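Local atomic coordinates of site-specific recombinase, resolvase family protein (Streptococcus pneumoniae, PDB entry 3GUV), a protein that probably cuts and rejoins DNA at specific sites, as a member of the resolvase family of site-specific recombinases. Residues Met65-Asp68 against Ile69-Gly72. Numbering follows the deposited sequence.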
ATOM      1  N   MET A  65       3.809  15.503 -17.777  1.00 30.12           N
ATOM      2  CA  MET A  65       2.576  15.890 -17.069  1.00 29.27           C
ATOM      3  C   MET A  65       2.902  16.596 -15.747  1.00 28.68           C
ATOM      4  O   MET A  65       2.366  17.667 -15.464  1.00 27.97           O
ATOM      5  CB  MET A  65       1.651  14.680 -16.844  1.00 28.42           C
ATOM      6  CG  MET A  65       0.226  14.994 -16.306  1.00 26.52           C
ATOM      7  SD  MET A  65      -0.913  13.583 -16.050  1.00 13.36           S
ATOM      8  CE  MET A  65      -0.073  12.756 -14.664  1.00 19.76           C
ATOM      9  N   MET A  66       3.788  16.003 -14.959  1.00 28.70           N
ATOM     10  CA  MET A  66       4.176  16.584 -13.676  1.00 29.08           C
ATOM     11  C   MET A  66       4.828  17.992 -13.791  1.00 30.00           C
ATOM     12  O   MET A  66       4.557  18.830 -12.962  1.00 29.33           O
ATOM     13  CB  MET A  66       5.055  15.608 -12.847  1.00 29.09           C
ATOM     14  CG  MET A  66       4.378  14.297 -12.389  1.00 26.73           C
ATOM     15  SD  MET A  66       2.932  14.468 -11.334  1.00 25.32           S
ATOM     16  CE  MET A  66       3.775  14.789  -9.810  1.00 30.32           C
ATOM     17  N   GLU A  67       5.637  18.256 -14.814  1.00 31.53           N
ATOM     18  CA  GLU A  67       6.114  19.636 -15.075  1.00 33.71           C
ATOM     19  C   GLU A  67       4.964  20.615 -15.426  1.00 33.51           C
ATOM     20  O   GLU A  67       4.945  21.796 -15.012  1.00 33.35           O
ATOM     21  CB  GLU A  67       7.178  19.660 -16.204  1.00 34.65           C
ATOM     22  CG  GLU A  67       8.423  18.691 -16.015  1.00 39.23           C
ATOM     23  CD  GLU A  67       8.760  18.324 -14.538  1.00 45.49           C
ATOM     24  OE1 GLU A  67       9.064  19.246 -13.722  1.00 47.63           O
ATOM     25  OE2 GLU A  67       8.749  17.097 -14.206  1.00 48.53           O
ATOM     26  N   ASP A  68       3.999  20.131 -16.199  1.00 33.26           N
ATOM     27  CA  ASP A  68       2.843  20.951 -16.556  1.00 33.04           C
ATOM     28  C   ASP A  68       1.992  21.264 -15.293  1.00 32.80           C
ATOM     29  O   ASP A  68       1.347  22.296 -15.202  1.00 30.94           O
ATOM     30  CB  ASP A  68       2.036  20.253 -17.671  1.00 33.57           C
ATOM     31  CG  ASP A  68       2.786  20.219 -19.040  1.00 35.37           C
ATOM     32  OD1 ASP A  68       3.776  20.976 -19.242  1.00 37.50           O
ATOM     33  OD2 ASP A  68       2.353  19.461 -19.946  1.00 34.33           O
ATOM     34  N   ILE A  69       2.028  20.353 -14.309  1.00 33.27           N
ATOM     35  CA  ILE A  69       1.268  20.499 -13.057  1.00 33.19           C
ATOM     36  C   ILE A  69       1.972  21.537 -12.174  1.00 34.73           C
ATOM     37  O   ILE A  69       1.328  22.451 -11.620  1.00 33.99           O
ATOM     38  CB  ILE A  69       1.114  19.117 -12.286  1.00 32.93           C
ATOM     39  CG1 ILE A  69       0.014  18.240 -12.948  1.00 31.29           C
ATOM     40  CG2 ILE A  69       0.836  19.359 -10.801  1.00 30.32           C
ATOM     41  CD1 ILE A  69      -0.103  16.793 -12.412  1.00 26.76           C
ATOM     42  N   LYS A  70       3.295  21.385 -12.083  1.00 35.84           N
ATOM     43  CA  LYS A  70       4.132  22.252 -11.285  1.00 37.51           C
ATOM     44  C   LYS A  70       3.976  23.699 -11.799  1.00 37.68           C
ATOM     45  O   LYS A  70       3.809  24.629 -11.004  1.00 37.58           O
ATOM     46  CB  LYS A  70       5.609  21.780 -11.299  1.00 38.00           C
ATOM     47  CG  LYS A  70       5.831  20.316 -10.803  1.00 40.07           C
ATOM     48  CD  LYS A  70       7.024  20.135  -9.845  1.00 43.60           C
ATOM     49  CE  LYS A  70       8.377  19.987 -10.571  1.00 45.21           C
ATOM     50  NZ  LYS A  70       8.901  18.583 -10.550  1.00 47.20           N
ATOM     51  N   SER A  71       3.961  23.849 -13.124  1.00 38.26           N
ATOM     52  CA  SER A  71       3.843  25.147 -13.779  1.00 38.26           C
ATOM     53  C   SER A  71       2.459  25.809 -13.703  1.00 38.87           C
ATOM     54  O   SER A  71       2.338  26.993 -13.995  1.00 39.47           O
ATOM     55  CB  SER A  71       4.215  25.020 -15.248  1.00 38.48           C
ATOM     56  OG  SER A  71       3.071  24.664 -16.016  1.00 38.16           O
ATOM     57  N   GLY A  72       1.407  25.070 -13.367  1.00 39.24           N
ATOM     58  CA  GLY A  72       0.073  25.672 -13.251  1.00 39.21           C
ATOM     59  C   GLY A  72      -0.572  26.020 -14.582  1.00 39.52           C
ATOM     60  O   GLY A  72      -1.714  26.448 -14.613  1.00 39.50           O
TER
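Ile-69 packs against Met-66 and, more loosely, Met-65, one helical turn earlier. Its CD1 lies 4.0 Å from SD of Met-66, and the two side chains run side by side in the same direction. The same methyl is 4.3 Å from CG of Met-65. CG1 of Ile-69 sits beside its own backbone N (chi1 -78°), and the extended chi2 of 172° carries CD1 on toward the methionines. In the backbone, N of Ile-69 donates to O of Met-65 at 2.9 Å. Tyr-8 and Val-79 of the sheet also touch Ile-69, while Met-66 faces helix 91-103.

Glu-67 and Lys-70 are exposed. They lie alongside each other, and NZ of Lys-70 reaches OE1 of Glu-67 at 3.2 Å in a salt bridge whose hydrogen bond is weak. Asp-68, partly exposed, bonds OH of Tyr-46 through OD2. Its backbone O receives OG of Ser-71 at 3.0 Å, from above the carbonyl plane, and a weak bond from N of Gly-72. N of Ser-71 donates to O of Glu-67 at 3.0 Å. Gly-72 leaves helical geometry with positive phi (74°). Residues 65-70 form the C-terminal part of helix 60-70, with a buried apolar face and an exposed polar one, packed on the mainly parallel sheet of the resolvase N-terminal domain.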